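Local coordinates for periplasmic sugar-binding domain protein (Pseudomonas fluorescens Pf-5, PDB 3H75) that probably binds a carbohydrate in the periplasm, as a two-domain member of the bacterial solute-binding protein 2 family, at residues L247-G261 against L294-L307. Sequence-based numbering, arbitrary orientation.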
ATOM      1  N   LEU A 247       1.196  -3.347  14.296  1.00  9.59           N
ATOM      2  CA  LEU A 247       0.032  -2.853  15.018  1.00  9.63           C
ATOM      3  C   LEU A 247       0.308  -2.903  16.518  1.00 10.58           C
ATOM      4  O   LEU A 247      -0.015  -1.968  17.248  1.00  9.76           O
ATOM      5  CB  LEU A 247      -1.202  -3.695  14.681  1.00 10.38           C
ATOM      6  CG  LEU A 247      -1.682  -3.613  13.228  1.00  9.94           C
ATOM      7  CD1 LEU A 247      -2.693  -4.713  12.976  1.00  9.29           C
ATOM      8  CD2 LEU A 247      -2.291  -2.245  12.938  1.00  9.71           C
ATOM      9  N   GLN A 248       0.914  -3.994  16.972  1.00 11.30           N
ATOM     10  CA  GLN A 248       1.224  -4.126  18.389  1.00 11.51           C
ATOM     11  C   GLN A 248       2.238  -3.065  18.802  1.00 12.21           C
ATOM     12  O   GLN A 248       2.130  -2.485  19.879  1.00 12.60           O
ATOM     13  CB  GLN A 248       1.790  -5.513  18.694  1.00 12.65           C
ATOM     14  CG  GLN A 248       2.028  -5.764  20.184  1.00 15.04           C
ATOM     15  CD  GLN A 248       0.743  -5.743  20.993  1.00 16.38           C
ATOM     16  OE1 GLN A 248      -0.137  -6.583  20.801  1.00 17.96           O
ATOM     17  NE2 GLN A 248       0.627  -4.778  21.901  1.00 19.77           N
ATOM     18  N   ALA A 249       3.220  -2.808  17.942  1.00 11.28           N
ATOM     19  CA  ALA A 249       4.242  -1.812  18.254  1.00 11.28           C
ATOM     20  C   ALA A 249       3.633  -0.417  18.352  1.00 11.19           C
ATOM     21  O   ALA A 249       4.059   0.399  19.167  1.00  9.56           O
ATOM     22  CB  ALA A 249       5.338  -1.835  17.199  1.00 10.51           C
ATOM     23  N   LEU A 250       2.638  -0.141  17.517  1.00 11.51           N
ATOM     24  CA  LEU A 250       1.981   1.158  17.550  1.00 11.62           C
ATOM     25  C   LEU A 250       1.228   1.282  18.875  1.00 12.97           C
ATOM     26  O   LEU A 250       1.290   2.312  19.552  1.00 13.17           O
ATOM     27  CB  LEU A 250       1.004   1.299  16.378  1.00 12.34           C
ATOM     28  CG  LEU A 250       0.322   2.671  16.279  1.00 14.26           C
ATOM     29  CD1 LEU A 250       1.344   3.734  15.895  1.00 13.36           C
ATOM     30  CD2 LEU A 250      -0.788   2.618  15.257  1.00 17.35           C
ATOM     31  N   ILE A 251       0.522   0.216  19.240  1.00 12.81           N
ATOM     32  CA  ILE A 251      -0.236   0.192  20.487  1.00 14.34           C
ATOM     33  C   ILE A 251       0.696   0.372  21.686  1.00 15.33           C
ATOM     34  O   ILE A 251       0.363   1.079  22.642  1.00 17.14           O
ATOM     35  CB  ILE A 251      -1.005  -1.135  20.626  1.00 13.54           C
ATOM     36  CG1 ILE A 251      -2.054  -1.239  19.514  1.00 16.38           C
ATOM     37  CG2 ILE A 251      -1.671  -1.218  21.995  1.00 16.11           C
ATOM     38  CD1 ILE A 251      -2.718  -2.608  19.408  1.00 17.66           C
ATOM     39  N   ASP A 252       1.867  -0.258  21.625  1.00 16.12           N
ATOM     40  CA  ASP A 252       2.857  -0.173  22.703  1.00 17.28           C
ATOM     41  C   ASP A 252       3.617   1.151  22.718  1.00 18.51           C
ATOM     42  O   ASP A 252       4.361   1.437  23.663  1.00 18.02           O
ATOM     43  CB  ASP A 252       3.875  -1.313  22.597  1.00 18.55           C
ATOM     44  CG  ASP A 252       3.264  -2.675  22.867  1.00 19.90           C
ATOM     45  OD1 ASP A 252       2.231  -2.742  23.563  1.00 19.80           O
ATOM     46  OD2 ASP A 252       3.832  -3.681  22.398  1.00 23.35           O
ATOM     47  N   GLY A 253       3.444   1.947  21.668  1.00 16.73           N
ATOM     48  CA  GLY A 253       4.123   3.227  21.591  1.00 17.51           C
ATOM     49  C   GLY A 253       5.558   3.149  21.092  1.00 16.87           C
ATOM     50  O   GLY A 253       6.255   4.165  21.042  1.00 18.01           O
ATOM     51  N   LYS A 254       6.002   1.952  20.718  1.00 14.53           N
ATOM     52  CA  LYS A 254       7.366   1.766  20.224  1.00 13.97           C
ATOM     53  C   LYS A 254       7.475   2.260  18.789  1.00 12.28           C
ATOM     54  O   LYS A 254       8.516   2.772  18.372  1.00 11.44           O
ATOM     55  CB  LYS A 254       7.763   0.290  20.310  1.00 16.82           C
ATOM     56  CG  LYS A 254       7.721  -0.267  21.725  1.00 21.15           C
ATOM     57  CD  LYS A 254       8.646   0.505  22.655  1.00 24.70           C
ATOM     58  CE  LYS A 254       8.521   0.003  24.086  1.00 26.92           C
ATOM     59  NZ  LYS A 254       8.743  -1.468  24.157  1.00 27.54           N
ATOM     60  N   LEU A 255       6.398   2.073  18.032  1.00 11.32           N
ATOM     61  CA  LEU A 255       6.320   2.553  16.654  1.00  9.86           C
ATOM     62  C   LEU A 255       5.454   3.795  16.823  1.00  9.73           C
ATOM     63  O   LEU A 255       4.367   3.715  17.392  1.00 10.75           O
ATOM     64  CB  LEU A 255       5.625   1.517  15.762  1.00  9.43           C
ATOM     65  CG  LEU A 255       5.357   1.911  14.303  1.00  7.92           C
ATOM     66  CD1 LEU A 255       6.648   2.327  13.624  1.00  7.43           C
ATOM     67  CD2 LEU A 255       4.721   0.729  13.571  1.00  9.28           C
ATOM     68  N   SER A 256       5.927   4.938  16.335  1.00  8.83           N
ATOM     69  CA  SER A 256       5.207   6.196  16.519  1.00  9.15           C
ATOM     70  C   SER A 256       4.112   6.543  15.532  1.00  9.45           C
ATOM     71  O   SER A 256       3.118   7.169  15.903  1.00  9.85           O
ATOM     72  CB  SER A 256       6.205   7.355  16.581  1.00 10.33           C
ATOM     73  OG  SER A 256       7.030   7.238  17.728  1.00 12.53           O
ATOM     74  N   VAL A 257       4.296   6.152  14.279  1.00  8.81           N
ATOM     75  CA  VAL A 257       3.316   6.441  13.239  1.00  7.97           C
ATOM     76  C   VAL A 257       3.150   5.223  12.340  1.00  7.13           C
ATOM     77  O   VAL A 257       4.135   4.622  11.924  1.00  7.88           O
ATOM     78  CB  VAL A 257       3.775   7.620  12.349  1.00  9.05           C
ATOM     79  CG1 VAL A 257       2.692   7.946  11.327  1.00 10.94           C
ATOM     80  CG2 VAL A 257       4.094   8.840  13.209  1.00 11.18           C
ATOM     81  N   LEU A 258       1.903   4.860  12.048  1.00  6.55           N
ATOM     82  CA  LEU A 258       1.644   3.725  11.169  1.00  6.97           C
ATOM     83  C   LEU A 258       0.506   4.088  10.233  1.00  7.56           C
ATOM     84  O   LEU A 258      -0.649   4.194  10.657  1.00  8.13           O
ATOM     85  CB  LEU A 258       1.288   2.470  11.979  1.00  8.18           C
ATOM     86  CG  LEU A 258       1.063   1.177  11.180  1.00  6.83           C
ATOM     87  CD1 LEU A 258       2.297   0.847  10.332  1.00  7.19           C
ATOM     88  CD2 LEU A 258       0.760   0.041  12.149  1.00  8.42           C
ATOM     89  N   GLU A 259       0.845   4.321   8.967  1.00  6.54           N
ATOM     90  CA  GLU A 259      -0.143   4.660   7.945  1.00  7.95           C
ATOM     91  C   GLU A 259      -0.704   3.353   7.406  1.00  7.85           C
ATOM     92  O   GLU A 259       0.046   2.487   6.957  1.00  9.12           O
ATOM     93  CB  GLU A 259       0.506   5.437   6.795  1.00  7.15           C
ATOM     94  CG  GLU A 259       0.913   6.868   7.123  1.00 11.23           C
ATOM     95  CD  GLU A 259      -0.275   7.801   7.243  1.00 15.39           C
ATOM     96  OE1 GLU A 259      -1.309   7.532   6.597  1.00 17.16           O
ATOM     97  OE2 GLU A 259      -0.167   8.810   7.971  1.00 18.69           O
ATOM     98  N   ALA A 260      -2.024   3.205   7.440  1.00  9.11           N
ATOM     99  CA  ALA A 260      -2.628   1.970   6.959  1.00  8.33           C
ATOM    100  C   ALA A 260      -3.936   2.223   6.244  1.00  8.80           C
ATOM    101  O   ALA A 260      -4.521   3.298   6.368  1.00  8.09           O
ATOM    102  CB  ALA A 260      -2.855   1.012   8.127  1.00  9.80           C
ATOM    103  N   GLY A 261      -4.379   1.223   5.488  1.00  8.53           N
ATOM    104  CA  GLY A 261      -5.634   1.338   4.771  1.00  9.62           C
ATOM    105  C   GLY A 261      -5.600   0.890   3.324  1.00  9.83           C
ATOM    106  O   GLY A 261      -6.618   0.441   2.793  1.00  9.33           O
ATOM    107  N   LEU A 294      -7.173   6.404   1.002  1.00 13.65           N
ATOM    108  CA  LEU A 294      -7.345   5.266   1.893  1.00 12.24           C
ATOM    109  C   LEU A 294      -6.466   5.295   3.137  1.00 12.47           C
ATOM    110  O   LEU A 294      -6.843   4.745   4.174  1.00 13.74           O
ATOM    111  CB  LEU A 294      -7.079   3.963   1.129  1.00 12.53           C
ATOM    112  CG  LEU A 294      -7.971   3.675  -0.081  1.00 11.55           C
ATOM    113  CD1 LEU A 294      -7.497   2.407  -0.765  1.00 12.45           C
ATOM    114  CD2 LEU A 294      -9.425   3.526   0.367  1.00 12.97           C
ATOM    115  N   PHE A 295      -5.306   5.937   3.043  1.00 10.72           N
ATOM    116  CA  PHE A 295      -4.392   5.979   4.177  1.00 11.69           C
ATOM    117  C   PHE A 295      -4.853   6.810   5.358  1.00 12.53           C
ATOM    118  O   PHE A 295      -5.424   7.887   5.200  1.00 14.54           O
ATOM    119  CB  PHE A 295      -3.013   6.478   3.742  1.00 12.65           C
ATOM    120  CG  PHE A 295      -2.179   5.437   3.062  1.00 12.27           C
ATOM    121  CD1 PHE A 295      -1.799   4.281   3.734  1.00 12.66           C
ATOM    122  CD2 PHE A 295      -1.760   5.617   1.750  1.00 12.78           C
ATOM    123  CE1 PHE A 295      -1.008   3.317   3.107  1.00 12.76           C
ATOM    124  CE2 PHE A 295      -0.969   4.658   1.114  1.00 13.94           C
ATOM    125  CZ  PHE A 295      -0.593   3.506   1.797  1.00 14.23           C
ATOM    126  N   GLN A 296      -4.591   6.277   6.544  1.00 11.25           N
ATOM    127  CA  GLN A 296      -4.912   6.936   7.802  1.00 13.53           C
ATOM    128  C   GLN A 296      -3.796   6.613   8.779  1.00 11.18           C
ATOM    129  O   GLN A 296      -3.298   5.488   8.808  1.00 10.03           O
ATOM    130  CB  GLN A 296      -6.221   6.412   8.394  1.00 14.79           C
ATOM    131  CG  GLN A 296      -7.488   6.890   7.722  1.00 20.25           C
ATOM    132  CD  GLN A 296      -8.728   6.401   8.449  1.00 24.35           C
ATOM    133  OE1 GLN A 296      -8.843   6.551   9.668  1.00 27.10           O
ATOM    134  NE2 GLN A 296      -9.665   5.819   7.706  1.00 28.08           N
ATOM    135  N   ALA A 297      -3.399   7.603   9.569  1.00 11.19           N
ATOM    136  CA  ALA A 297      -2.380   7.393  10.589  1.00 11.20           C
ATOM    137  C   ALA A 297      -3.169   6.773  11.741  1.00 12.22           C
ATOM    138  O   ALA A 297      -3.863   7.474  12.478  1.00 12.32           O
ATOM    139  CB  ALA A 297      -1.774   8.720  11.009  1.00 12.03           C
ATOM    140  N   LEU A 298      -3.069   5.455  11.878  1.00 11.88           N
ATOM    141  CA  LEU A 298      -3.806   4.715  12.893  1.00 12.30           C
ATOM    142  C   LEU A 298      -3.647   5.171  14.329  1.00 12.35           C
ATOM    143  O   LEU A 298      -2.562   5.545  14.757  1.00 13.46           O
ATOM    144  CB  LEU A 298      -3.439   3.235  12.837  1.00 12.09           C
ATOM    145  CG  LEU A 298      -3.759   2.442  11.572  1.00 11.94           C
ATOM    146  CD1 LEU A 298      -3.228   1.023  11.751  1.00 10.69           C
ATOM    147  CD2 LEU A 298      -5.260   2.427  11.319  1.00 12.83           C
ATOM    148  N   THR A 299      -4.754   5.129  15.065  1.00 13.53           N
ATOM    149  CA  THR A 299      -4.749   5.466  16.478  1.00 15.56           C
ATOM    150  C   THR A 299      -4.572   4.107  17.151  1.00 14.98           C
ATOM    151  O   THR A 299      -4.795   3.070  16.525  1.00 14.21           O
ATOM    152  CB  THR A 299      -6.098   6.049  16.927  1.00 15.57           C
ATOM    153  OG1 THR A 299      -7.131   5.084  16.702  1.00 17.12           O
ATOM    154  CG2 THR A 299      -6.419   7.312  16.149  1.00 17.60           C
ATOM    155  N   PRO A 300      -4.158   4.086  18.426  1.00 15.53           N
ATOM    156  CA  PRO A 300      -3.987   2.795  19.095  1.00 15.62           C
ATOM    157  C   PRO A 300      -5.292   1.998  19.105  1.00 15.54           C
ATOM    158  O   PRO A 300      -5.281   0.778  18.956  1.00 13.53           O
ATOM    159  CB  PRO A 300      -3.535   3.194  20.497  1.00 15.76           C
ATOM    160  CG  PRO A 300      -2.750   4.447  20.236  1.00 17.69           C
ATOM    161  CD  PRO A 300      -3.636   5.184  19.259  1.00 17.23           C
ATOM    162  N   ALA A 301      -6.412   2.697  19.275  1.00 14.78           N
ATOM    163  CA  ALA A 301      -7.721   2.050  19.297  1.00 16.15           C
ATOM    164  C   ALA A 301      -8.019   1.344  17.976  1.00 16.01           C
ATOM    165  O   ALA A 301      -8.498   0.211  17.963  1.00 17.06           O
ATOM    166  CB  ALA A 301      -8.806   3.079  19.594  1.00 17.30           C
ATOM    167  N   GLN A 302      -7.741   2.020  16.867  1.00 15.20           N
ATOM    168  CA  GLN A 302      -7.971   1.436  15.551  1.00 14.13           C
ATOM    169  C   GLN A 302      -7.029   0.262  15.317  1.00 13.96           C
ATOM    170  O   GLN A 302      -7.417  -0.751  14.738  1.00 12.70           O
ATOM    171  CB  GLN A 302      -7.746   2.483  14.461  1.00 15.87           C
ATOM    172  CG  GLN A 302      -8.729   3.636  14.489  1.00 17.12           C
ATOM    173  CD  GLN A 302      -8.401   4.680  13.441  1.00 19.69           C
ATOM    174  OE1 GLN A 302      -7.289   5.206  13.404  1.00 18.09           O
ATOM    175  NE2 GLN A 302      -9.368   4.982  12.580  1.00 23.51           N
ATOM    176  N   ALA A 303      -5.783   0.411  15.759  1.00 12.24           N
ATOM    177  CA  ALA A 303      -4.788  -0.645  15.593  1.00 11.66           C
ATOM    178  C   ALA A 303      -5.213  -1.897  16.352  1.00 12.41           C
ATOM    179  O   ALA A 303      -4.994  -3.012  15.889  1.00 12.12           O
ATOM    180  CB  ALA A 303      -3.427  -0.165  16.084  1.00 11.47           C
ATOM    181  N   ARG A 304      -5.816  -1.704  17.521  1.00 13.37           N
ATOM    182  CA  ARG A 304      -6.279  -2.817  18.344  1.00 15.35           C
ATOM    183  C   ARG A 304      -7.340  -3.613  17.585  1.00 14.28           C
ATOM    184  O   ARG A 304      -7.331  -4.842  17.595  1.00 15.32           O
ATOM    185  CB  ARG A 304      -6.872  -2.289  19.655  1.00 18.88           C
ATOM    186  CG  ARG A 304      -7.371  -3.362  20.623  1.00 24.26           C
ATOM    187  CD  ARG A 304      -6.307  -3.751  21.648  1.00 28.27           C
ATOM    188  NE  ARG A 304      -5.468  -4.864  21.210  1.00 32.17           N
ATOM    189  CZ  ARG A 304      -4.437  -5.340  21.905  1.00 31.91           C
ATOM    190  NH1 ARG A 304      -4.112  -4.798  23.071  1.00 33.76           N
ATOM    191  NH2 ARG A 304      -3.736  -6.365  21.440  1.00 33.82           N
ATOM    192  N   GLN A 305      -8.258  -2.901  16.938  1.00 14.30           N
ATOM    193  CA  GLN A 305      -9.321  -3.539  16.166  1.00 15.73           C
ATOM    194  C   GLN A 305      -8.747  -4.366  15.022  1.00 14.99           C
ATOM    195  O   GLN A 305      -9.118  -5.525  14.827  1.00 15.15           O
ATOM    196  CB  GLN A 305     -10.268  -2.485  15.591  1.00 17.77           C
ATOM    197  CG  GLN A 305     -11.136  -1.777  16.613  1.00 21.35           C
ATOM    198  CD  GLN A 305     -12.046  -0.744  15.973  1.00 23.30           C
ATOM    199  OE1 GLN A 305     -11.638   0.390  15.718  1.00 24.67           O
ATOM    200  NE2 GLN A 305     -13.283  -1.139  15.693  1.00 24.51           N
ATOM    201  N   LEU A 306      -7.841  -3.763  14.258  1.00 13.36           N
ATOM    202  CA  LEU A 306      -7.228  -4.456  13.137  1.00 13.23           C
ATOM    203  C   LEU A 306      -6.371  -5.635  13.583  1.00 14.09           C
ATOM    204  O   LEU A 306      -6.280  -6.641  12.883  1.00 13.51           O
ATOM    205  CB  LEU A 306      -6.370  -3.486  12.322  1.00 12.73           C
ATOM    206  CG  LEU A 306      -7.098  -2.339  11.617  1.00 14.19           C
ATOM    207  CD1 LEU A 306      -6.075  -1.467  10.911  1.00 15.56           C
ATOM    208  CD2 LEU A 306      -8.108  -2.889  10.616  1.00 16.25           C
ATOM    209  N   LEU A 307      -5.740  -5.507  14.745  1.00 12.60           N
ATOM    210  CA  LEU A 307      -4.889  -6.567  15.266  1.00 12.75           C
ATOM    211  C   LEU A 307      -5.722  -7.786  15.631  1.00 14.16           C
ATOM    212  O   LEU A 307      -5.389  -8.916  15.265  1.00 13.25           O
ATOM    213  CB  LEU A 307      -4.123  -6.069  16.497  1.00 13.31           C
ATOM    214  CG  LEU A 307      -3.246  -7.096  17.220  1.00 14.25           C
ATOM    215  CD1 LEU A 307      -2.189  -7.631  16.273  1.00 15.54           C
ATOM    216  CD2 LEU A 307      -2.598  -6.442  18.427  1.00 14.31           C
TER
HETATM  217  O   HOH W   1      -0.141   6.409  13.399  1.00 11.71           O
HETATM  218  O   HOH W   2      -2.730   9.722   6.162  1.00 23.42           O
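Ala260 N donates to Gln296 O at 3.0 Å with an N-H...O angle of 164°, and Glu259 CA adds a CA-H...O contact to the same oxygen. Gln296 N returns a bond to Ala260 O, and Leu298 N one to Leu258 O, so 296-297 pairs antiparallel with 257-260. Glu259, bent at chi2 (-73°), folds its carboxylate over the neighbouring strand: OE2 lies 3.4 Å from Ala297 CB, OE1 3.5 Å from Phe295 CB, and water 2 donates to OE1 at 2.6 Å. With an alanine here, water 2 is likely to lose its carboxylate acceptor. On the sheet face of Ala260, Leu298 CD1 reaches both Ala260 CB and Leu247 CD2, each at 3.6 Å. Beyond it helices 247-252 and 300-307 run nearly antiparallel (150° between N-to-C directions), their axes 8.8 Å apart at closest approach. Ile251 is a knob among Pro300, Ala303, Arg304 and Leu307, its CD1 4.0 Å above the Arg304 guanidinium plane, offset toward the rim. Gln302 N donates to Thr299 OG1 and Thr299 N to Gln302 OE1, a capping box starting helix 300-307. Strand 296-297 forms an antiparallel edge on the otherwise parallel sheet of one alpha/beta domain in this two-domain periplasmic binding protein fold.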